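Local coordinates for CDC25-like phosphatase YCH1 (Saccharomyces cerevisiae, PDB 3FS5), which dephosphorylates proteins, acting as a single-domain phosphatase built on the rhodanese fold that it shares with the Cdc25 catalytic domain, at residues S107-T110 against A111-S114; S93-R96 against G97-A101; G123-S126 against R127-S130; M1-S5 against I6-K10. One frame throughout, in Å; residues are numbered along the deposited sequence.

Interaction 1. Residues S107-T110 against A111-S114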
loop_
_atom_site.group_PDB
_atom_site.type_symbol
_atom_site.label_atom_id
_atom_site.label_comp_id
_atom_site.label_asym_id
_atom_site.label_seq_id
_atom_site.Cartn_x
_atom_site.Cartn_y
_atom_site.Cartn_z
ATOM N N SER A 107 -5.954 14.742 -3.038
ATOM C CA SER A 107 -7.313 14.811 -2.507
ATOM C C SER A 107 -7.348 15.237 -1.044
ATOM O O SER A 107 -8.425 15.412 -0.477
ATOM C CB SER A 107 -8.030 13.462 -2.661
ATOM O OG SER A 107 -7.588 12.526 -1.691
ATOM N N LEU A 108 -6.175 15.411 -0.439
ATOM C CA LEU A 108 -6.076 15.810 0.966
ATOM C C LEU A 108 -6.077 17.324 1.157
ATOM O O LEU A 108 -5.492 18.054 0.360
ATOM C CB LEU A 108 -4.792 15.250 1.589
ATOM C CG LEU A 108 -4.591 13.736 1.670
ATOM C CD1 LEU A 108 -3.244 13.436 2.319
ATOM C CD2 LEU A 108 -5.713 13.110 2.468
ATOM N N ASP A 109 -6.734 17.790 2.218
ATOM C CA ASP A 109 -6.771 19.216 2.538
ATOM C C ASP A 109 -5.461 19.554 3.231
ATOM O O ASP A 109 -4.753 18.663 3.694
ATOM C CB ASP A 109 -7.917 19.541 3.499
ATOM C CG ASP A 109 -9.274 19.382 2.867
ATOM O OD1 ASP A 109 -9.532 20.060 1.849
ATOM O OD2 ASP A 109 -10.083 18.585 3.392
ATOM N N THR A 110 -5.146 20.842 3.317
ATOM C CA THR A 110 -3.915 21.264 3.968
ATOM C C THR A 110 -3.885 20.780 5.419
ATOM O O THR A 110 -2.817 20.532 5.981
ATOM C CB THR A 110 -3.767 22.804 3.939
ATOM O OG1 THR A 110 -4.873 23.407 4.623
ATOM C CG2 THR A 110 -3.739 23.307 2.503
ATOM N N ALA A 111 -5.063 20.630 6.017
ATOM C CA ALA A 111 -5.167 20.175 7.400
ATOM C C ALA A 111 -4.968 18.665 7.520
ATOM O O ALA A 111 -4.551 18.165 8.565
ATOM C CB ALA A 111 -6.525 20.569 7.975
ATOM N N GLU A 112 -5.261 17.945 6.444
ATOM C CA GLU A 112 -5.124 16.495 6.434
ATOM C C GLU A 112 -3.739 16.049 5.956
ATOM O O GLU A 112 -3.379 14.878 6.080
ATOM C CB GLU A 112 -6.213 15.889 5.541
ATOM C CG GLU A 112 -7.608 16.400 5.878
ATOM C CD GLU A 112 -8.664 15.979 4.873
ATOM O OE1 GLU A 112 -8.437 16.162 3.657
ATOM O OE2 GLU A 112 -9.727 15.482 5.300
ATOM N N LEU A 113 -2.964 16.984 5.414
ATOM C CA LEU A 113 -1.631 16.662 4.923
ATOM C C LEU A 113 -0.729 16.086 6.005
ATOM O O LEU A 113 0.115 15.237 5.721
ATOM C CB LEU A 113 -0.961 17.900 4.324
ATOM C CG LEU A 113 -1.318 18.285 2.886
ATOM C CD1 LEU A 113 -0.495 19.500 2.473
ATOM C CD2 LEU A 113 -1.037 17.113 1.949
ATOM N N SER A 114 -0.909 16.541 7.241
ATOM C CA SER A 114 -0.082 16.072 8.350
ATOM C C SER A 114 -0.548 14.753 8.964
ATOM O O SER A 114 0.154 14.161 9.784
ATOM C CB SER A 114 -0.034 17.140 9.446
ATOM O OG SER A 114 -1.336 17.406 9.942
#
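D109 and E112 close a tight turn, in which E112 N bonds back to D109 O at 2.9 Å. The intervening T110 and A111 have the backbone angles of a type I turn. L113 N also reaches D109 O, but this bond is weak. Residues 111-114 stay helical in phi and psi without the regular bonds, giving a helix-like turn in the loop between helix 96-106 and strand 116-121. With CG anti to the carbonyl carbon (chi1 -51°), the E112 chain runs back beside D109 and takes D109 N on OE1, at 2.8 Å and a nearly straight 165°. The anti lone pair is used. The first N-H of the turn is thus taken by the side chain of its last residue. The two carboxylates lie alongside each other, with OD2 of D109 2.9 Å from OE1 of E112. Such like charges would probably be costly alone, but K70 makes a salt bridge to the same OE1. With an alanine at E112, D109 N would probably lose this acceptor and K70 its salt bridge to OE1. L108 packs against both L113 and E112, its CB 4.2 Å from CD2 of L113 and its CD2 beside CB of E112. K70 also bonds S107 O.

Interaction 2. Residues S93-R96 against G97-A101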
loop_
_atom_site.group_PDB
_atom_site.type_symbol
_atom_site.label_atom_id
_atom_site.label_comp_id
_atom_site.label_asym_id
_atom_site.label_seq_id
_atom_site.Cartn_x
_atom_site.Cartn_y
_atom_site.Cartn_z
ATOM N N SER A 93 7.361 -3.085 -10.496
ATOM C CA SER A 93 7.819 -1.725 -10.227
ATOM C C SER A 93 7.200 -0.861 -11.315
ATOM O O SER A 93 7.861 -0.502 -12.286
ATOM C CB SER A 93 9.346 -1.644 -10.306
ATOM O OG SER A 93 9.950 -2.386 -9.263
ATOM N N GLN A 94 5.924 -0.529 -11.143
ATOM C CA GLN A 94 5.199 0.243 -12.142
ATOM C C GLN A 94 4.848 1.663 -11.729
ATOM O O GLN A 94 4.755 1.983 -10.544
ATOM C CB GLN A 94 3.929 -0.520 -12.527
ATOM C CG GLN A 94 4.212 -1.987 -12.781
ATOM C CD GLN A 94 2.965 -2.826 -12.943
ATOM O OE1 GLN A 94 2.361 -2.872 -14.016
ATOM N NE2 GLN A 94 2.570 -3.496 -11.871
ATOM N N GLN A 95 4.647 2.499 -12.742
ATOM C CA GLN A 95 4.309 3.902 -12.577
ATOM C C GLN A 95 2.966 4.112 -11.878
ATOM O O GLN A 95 2.710 5.182 -11.325
ATOM C CB GLN A 95 4.294 4.572 -13.956
ATOM C CG GLN A 95 3.995 6.056 -13.945
ATOM C CD GLN A 95 4.086 6.683 -15.328
ATOM O OE1 GLN A 95 5.155 6.704 -15.947
ATOM N NE2 GLN A 95 2.963 7.196 -15.819
ATOM N N ARG A 96 2.109 3.096 -11.895
ATOM C CA ARG A 96 0.807 3.221 -11.256
ATOM C C ARG A 96 0.890 3.314 -9.737
ATOM O O ARG A 96 -0.012 3.853 -9.094
ATOM C CB ARG A 96 -0.101 2.063 -11.665
ATOM C CG ARG A 96 -0.630 2.196 -13.082
ATOM C CD ARG A 96 -1.832 1.296 -13.314
ATOM N NE ARG A 96 -2.528 1.624 -14.555
ATOM C CZ ARG A 96 -3.727 1.151 -14.882
ATOM N NH1 ARG A 96 -4.289 1.503 -16.031
ATOM N NH2 ARG A 96 -4.369 0.330 -14.058
ATOM N N GLY A 97 1.974 2.791 -9.170
ATOM C CA GLY A 97 2.163 2.848 -7.730
ATOM C C GLY A 97 2.249 4.293 -7.263
ATOM O O GLY A 97 1.422 4.736 -6.465
ATOM N N PRO A 98 3.255 5.052 -7.720
ATOM C CA PRO A 98 3.340 6.447 -7.285
ATOM C C PRO A 98 2.166 7.303 -7.782
ATOM O O PRO A 98 1.791 8.274 -7.129
ATOM C CB PRO A 98 4.705 6.905 -7.821
ATOM C CG PRO A 98 5.010 5.939 -8.924
ATOM C CD PRO A 98 4.498 4.633 -8.390
ATOM N N SER A 99 1.583 6.942 -8.924
ATOM C CA SER A 99 0.433 7.685 -9.448
ATOM C C SER A 99 -0.761 7.535 -8.507
ATOM O O SER A 99 -1.516 8.478 -8.305
ATOM C CB SER A 99 0.041 7.196 -10.847
ATOM O OG SER A 99 1.066 7.476 -11.775
ATOM N N ALA A 100 -0.933 6.351 -7.924
ATOM C CA ALA A 100 -2.042 6.145 -6.994
ATOM C C ALA A 100 -1.801 6.999 -5.754
ATOM O O ALA A 100 -2.722 7.620 -5.230
ATOM C CB ALA A 100 -2.148 4.674 -6.602
ATOM N N ALA A 101 -0.555 7.034 -5.294
ATOM C CA ALA A 101 -0.206 7.825 -4.120
ATOM C C ALA A 101 -0.470 9.309 -4.381
ATOM O O ALA A 101 -0.921 10.021 -3.492
ATOM C CB ALA A 101 1.256 7.608 -3.757
#
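Q95 and S99 meet at the start of helix 96-106. The helix follows the signature loop of Cdc25 phosphatases, in which five residues separate C90, chemically modified in this crystal, from R96. Three successive carbonyls of the first segment are satisfied by the opening helical turn. Q94 O accepts from G97 N at 3.2 Å, with the donor well above the carbonyl plane. Four residues on from Q94 stands P98, which has no N-H to give. Its CD lies 3.4 Å from Q94 O instead. Q95 O has two donors, both from S99: the backbone N and the hydroxyl OG. The S99 N bond is only 18° from the carbonyl plane, while OG comes in from above it. R96 O takes A100 N at 2.9 Å, the regular helical bond. The R96 chain runs extended from CG to NE, and its NH2 makes a weak bond to S57 OG. G97 is buried, and a CB there would clash with CD of P98. S99 OG is anti to its own carbonyl carbon (chi1 -65°). This rotation turns the hydroxyl back down the helix, where OG donates to Q95 O at 2.9 Å.

Interaction 3. Residues G123-S126 against R127-S130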
loop_
_atom_site.group_PDB
_atom_site.type_symbol
_atom_site.label_atom_id
_atom_site.label_comp_id
_atom_site.label_asym_id
_atom_site.label_seq_id
_atom_site.Cartn_x
_atom_site.Cartn_y
_atom_site.Cartn_z
ATOM N N GLY A 123 9.102 -2.736 -6.039
ATOM C CA GLY A 123 9.026 -4.086 -6.565
ATOM C C GLY A 123 7.645 -4.707 -6.666
ATOM O O GLY A 123 7.485 -5.731 -7.324
ATOM N N GLY A 124 6.658 -4.105 -6.008
ATOM C CA GLY A 124 5.302 -4.621 -6.064
ATOM C C GLY A 124 5.143 -5.990 -5.436
ATOM O O GLY A 124 6.051 -6.492 -4.758
ATOM N N PHE A 125 3.990 -6.610 -5.670
ATOM C CA PHE A 125 3.734 -7.919 -5.097
ATOM C C PHE A 125 4.678 -8.971 -5.653
ATOM O O PHE A 125 4.992 -9.938 -4.974
ATOM C CB PHE A 125 2.290 -8.360 -5.340
ATOM C CG PHE A 125 1.906 -9.579 -4.554
ATOM C CD1 PHE A 125 1.769 -9.507 -3.171
ATOM C CD2 PHE A 125 1.754 -10.815 -5.183
ATOM C CE1 PHE A 125 1.495 -10.645 -2.423
ATOM C CE2 PHE A 125 1.480 -11.965 -4.443
ATOM C CZ PHE A 125 1.352 -11.879 -3.058
ATOM N N SER A 126 5.122 -8.781 -6.890
ATOM C CA SER A 126 6.035 -9.723 -7.513
ATOM C C SER A 126 7.317 -9.893 -6.698
ATOM O O SER A 126 7.764 -11.018 -6.472
ATOM C CB SER A 126 6.381 -9.271 -8.931
ATOM O OG SER A 126 7.227 -10.215 -9.560
ATOM N N ARG A 127 7.915 -8.794 -6.247
ATOM C CA ARG A 127 9.133 -8.925 -5.457
ATOM C C ARG A 127 8.769 -9.467 -4.085
ATOM O O ARG A 127 9.484 -10.295 -3.522
ATOM C CB ARG A 127 9.870 -7.592 -5.296
ATOM C CG ARG A 127 11.366 -7.816 -5.103
ATOM C CD ARG A 127 11.997 -6.996 -3.990
ATOM N NE ARG A 127 12.192 -5.596 -4.346
ATOM C CZ ARG A 127 13.037 -4.780 -3.719
ATOM N NH1 ARG A 127 13.149 -3.515 -4.103
ATOM N NH2 ARG A 127 13.785 -5.231 -2.719
ATOM N N TRP A 128 7.645 -8.998 -3.549
ATOM C CA TRP A 128 7.189 -9.455 -2.244
ATOM C C TRP A 128 7.088 -10.978 -2.169
ATOM O O TRP A 128 7.667 -11.598 -1.277
ATOM C CB TRP A 128 5.827 -8.836 -1.910
ATOM C CG TRP A 128 5.253 -9.308 -0.603
ATOM C CD1 TRP A 128 4.389 -10.345 -0.412
ATOM C CD2 TRP A 128 5.540 -8.780 0.698
ATOM N NE1 TRP A 128 4.118 -10.498 0.927
ATOM C CE2 TRP A 128 4.811 -9.550 1.631
ATOM C CE3 TRP A 128 6.345 -7.731 1.167
ATOM C CZ2 TRP A 128 4.860 -9.304 3.009
ATOM C CZ3 TRP A 128 6.396 -7.488 2.539
ATOM C CH2 TRP A 128 5.656 -8.274 3.443
ATOM N N GLN A 129 6.360 -11.584 -3.105
ATOM C CA GLN A 129 6.193 -13.034 -3.083
ATOM C C GLN A 129 7.483 -13.829 -3.280
ATOM O O GLN A 129 7.600 -14.948 -2.785
ATOM C CB GLN A 129 5.135 -13.479 -4.114
ATOM C CG GLN A 129 5.507 -13.331 -5.587
ATOM C CD GLN A 129 6.433 -14.430 -6.092
ATOM O OE1 GLN A 129 6.228 -15.615 -5.813
ATOM N NE2 GLN A 129 7.450 -14.041 -6.851
ATOM N N SER A 130 8.458 -13.261 -3.981
ATOM C CA SER A 130 9.706 -13.979 -4.210
ATOM C C SER A 130 10.435 -14.192 -2.886
ATOM O O SER A 130 11.309 -15.048 -2.781
ATOM C CB SER A 130 10.610 -13.208 -5.177
ATOM O OG SER A 130 11.156 -12.050 -4.564
#
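F125 and Q129 share the straightest backbone bond of this helical turn, Q129 N to F125 O at 2.8 Å and 172°. W128 N reaches G124 O in the carbonyl plane, and R127 N reaches G123 O at 3.3 Å from above the G123 carbonyl plane. Among the side chains, Q129 has CG between the backbone N and carbonyl carbon (chi1 69°) and turns again at chi2, which brings NE2 back to S126 O at 3.1 Å; that oxygen lies in the amide plane. Q129 OE1 bonds Y142 OH. S130 OG donates to R127 O at 2.6 Å. The apolar contact is aromatic. CE1 of F125 lies 3.5 Å from CD1 of W128. The planes of the F125 ring and the five-membered ring of W128 are 29° apart but slid, so they barely overlap. The indole runs on to P14, L17 and M21 of helix 14-23, and its NE1 bonds T139 OG1. Two glycines lead into the helix. A CB on G123 would collide with CB of R127, and the positive phi of G124 favours glycine. Together with W128 they form the GGxxxW signature found after the last sheet strand of many rhodanese domains.

Interaction 4. Residues M1-S5 against I6-K10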
loop_
_atom_site.group_PDB
_atom_site.type_symbol
_atom_site.label_atom_id
_atom_site.label_comp_id
_atom_site.label_asym_id
_atom_site.label_seq_id
_atom_site.Cartn_x
_atom_site.Cartn_y
_atom_site.Cartn_z
ATOM N N MET A 1 3.082 15.556 5.970
ATOM C CA MET A 1 3.673 16.095 4.712
ATOM C C MET A 1 3.511 17.612 4.669
ATOM O O MET A 1 2.651 18.171 5.352
ATOM C CB MET A 1 2.999 15.439 3.505
ATOM C CG MET A 1 3.115 13.921 3.519
ATOM S SD MET A 1 2.215 13.104 2.192
ATOM C CE MET A 1 0.538 13.143 2.840
ATOM N N ASP A 2 4.333 18.274 3.861
ATOM C CA ASP A 2 4.302 19.731 3.768
ATOM C C ASP A 2 3.730 20.328 2.482
ATOM O O ASP A 2 3.349 21.499 2.460
ATOM C CB ASP A 2 5.715 20.279 3.992
ATOM C CG ASP A 2 6.760 19.538 3.179
ATOM O OD1 ASP A 2 6.658 19.532 1.933
ATOM O OD2 ASP A 2 7.684 18.956 3.787
ATOM N N SER A 3 3.674 19.538 1.415
ATOM C CA SER A 3 3.153 20.043 0.151
ATOM C C SER A 3 2.480 18.958 -0.678
ATOM O O SER A 3 2.227 17.853 -0.195
ATOM C CB SER A 3 4.283 20.681 -0.663
ATOM O OG SER A 3 5.278 19.727 -0.990
ATOM N N TYR A 4 2.191 19.285 -1.933
ATOM C CA TYR A 4 1.548 18.347 -2.835
ATOM C C TYR A 4 2.501 17.873 -3.921
ATOM O O TYR A 4 2.070 17.349 -4.944
ATOM C CB TYR A 4 0.310 18.991 -3.467
ATOM C CG TYR A 4 -0.786 19.286 -2.470
ATOM C CD1 TYR A 4 -0.831 20.501 -1.787
ATOM C CD2 TYR A 4 -1.751 18.326 -2.172
ATOM C CE1 TYR A 4 -1.814 20.752 -0.829
ATOM C CE2 TYR A 4 -2.735 18.564 -1.219
ATOM C CZ TYR A 4 -2.760 19.779 -0.551
ATOM O OH TYR A 4 -3.725 20.006 0.401
ATOM N N SER A 5 3.800 18.048 -3.681
ATOM C CA SER A 5 4.828 17.651 -4.633
ATOM C C SER A 5 5.121 16.155 -4.573
ATOM O O SER A 5 4.980 15.525 -3.530
ATOM C CB SER A 5 6.119 18.432 -4.366
ATOM O OG SER A 5 7.179 17.951 -5.176
ATOM N N ILE A 6 5.535 15.601 -5.707
ATOM C CA ILE A 6 5.856 14.185 -5.828
ATOM C C ILE A 6 6.967 13.759 -4.858
ATOM O O ILE A 6 7.075 12.587 -4.511
ATOM C CB ILE A 6 6.285 13.860 -7.281
ATOM C CG1 ILE A 6 6.572 12.362 -7.439
ATOM C CG2 ILE A 6 7.519 14.678 -7.653
ATOM C CD1 ILE A 6 5.361 11.484 -7.246
ATOM N N THR A 7 7.783 14.711 -4.416
ATOM C CA THR A 7 8.879 14.403 -3.495
ATOM C C THR A 7 8.375 13.949 -2.123
ATOM O O THR A 7 9.146 13.434 -1.311
ATOM C CB THR A 7 9.822 15.618 -3.304
ATOM O OG1 THR A 7 9.073 16.737 -2.818
ATOM C CG2 THR A 7 10.477 15.995 -4.617
ATOM N N ASN A 8 7.083 14.141 -1.870
ATOM C CA ASN A 8 6.483 13.733 -0.600
ATOM C C ASN A 8 6.239 12.228 -0.552
ATOM O O ASN A 8 6.024 11.664 0.518
ATOM C CB ASN A 8 5.157 14.461 -0.376
ATOM C CG ASN A 8 5.351 15.902 0.021
ATOM O OD1 ASN A 8 5.908 16.189 1.077
ATOM N ND2 ASN A 8 4.897 16.819 -0.825
ATOM N N VAL A 9 6.265 11.587 -1.713
ATOM C CA VAL A 9 6.051 10.150 -1.797
ATOM C C VAL A 9 7.362 9.421 -1.529
ATOM O O VAL A 9 8.350 9.612 -2.250
ATOM C CB VAL A 9 5.519 9.755 -3.191
ATOM C CG1 VAL A 9 5.329 8.242 -3.277
ATOM C CG2 VAL A 9 4.207 10.482 -3.465
ATOM N N LYS A 10 7.361 8.594 -0.485
ATOM C CA LYS A 10 8.536 7.821 -0.087
ATOM C C LYS A 10 8.453 6.381 -0.586
ATOM O O LYS A 10 7.377 5.905 -0.943
ATOM C CB LYS A 10 8.669 7.814 1.437
ATOM C CG LYS A 10 8.920 9.179 2.055
ATOM C CD LYS A 10 10.284 9.710 1.673
ATOM C CE LYS A 10 10.982 10.305 2.885
ATOM N NZ LYS A 10 11.142 9.278 3.960
HETATM O O HOH W 1 8.255 17.470 0.892
#
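M1 and N8 touch where the N-terminal arm bends round a short 3-10 turn, residues 6-8, ahead of edge strand 10-12 of the rhodanese sheet. CB of M1 is 3.9 Å from OD1 of N8, and its SD lies near CB of N8. The M1 side chain then bends away, packing on L105, L108 and L118. D2 comes next. Its backbone N is buried without a partner, but its OD1 accepts S3 OG nearly along the C-O axis. S3 OG in turn accepts ND2 of N8 at 2.9 Å and 157°, almost in the amide plane. N8 has CG anti to its carbonyl carbon (chi1 -75°), which sets the amide across S3 and S5. Y4 turns outward: its OH bonds L108 O, and its O takes NE of R106. S5 opens the 3-10 turn. S5 O is gripped twice by N8, by the backbone N and, less straight, by ND2, both at 3.0 Å. S5 OG and OG1 of T7 share a 3.3 Å hydrogen bond. Replacing N8 by an alanine would probably cost S3 OG its ND2 donor and leave S5 O with the backbone bond alone, setting the arm freer to move. The side-chain amide oxygen of N8 faces D2 through a water, which donates to OD1 of N8 at 2.7 Å and to OD1 of D2 at 2.8 Å.

In the fold
Along the chain the order is interaction 4, interaction 2, interaction 1 and interaction 3. In space they touch in the sequence 1-4-2-3. Interactions 1 and 4 have centres about 11 Å apart and meet at CE of M1 and L113 O, 3.6 Å apart. Interactions 4 and 2, like 2 and 3, have centres about 14 Å apart; the latter meet at OG of S93 and CA of G123. Helix 96-106 begins in interaction 2 and ends just before interaction 1. Strand 116-121 then runs back to interaction 3, about 30 Å from interaction 1 between centres. The signature loop and the GGxxxW helix thus sit together. The N-terminal arm runs from the loop of interaction 1 to helix 96-106, where V9 meets A101.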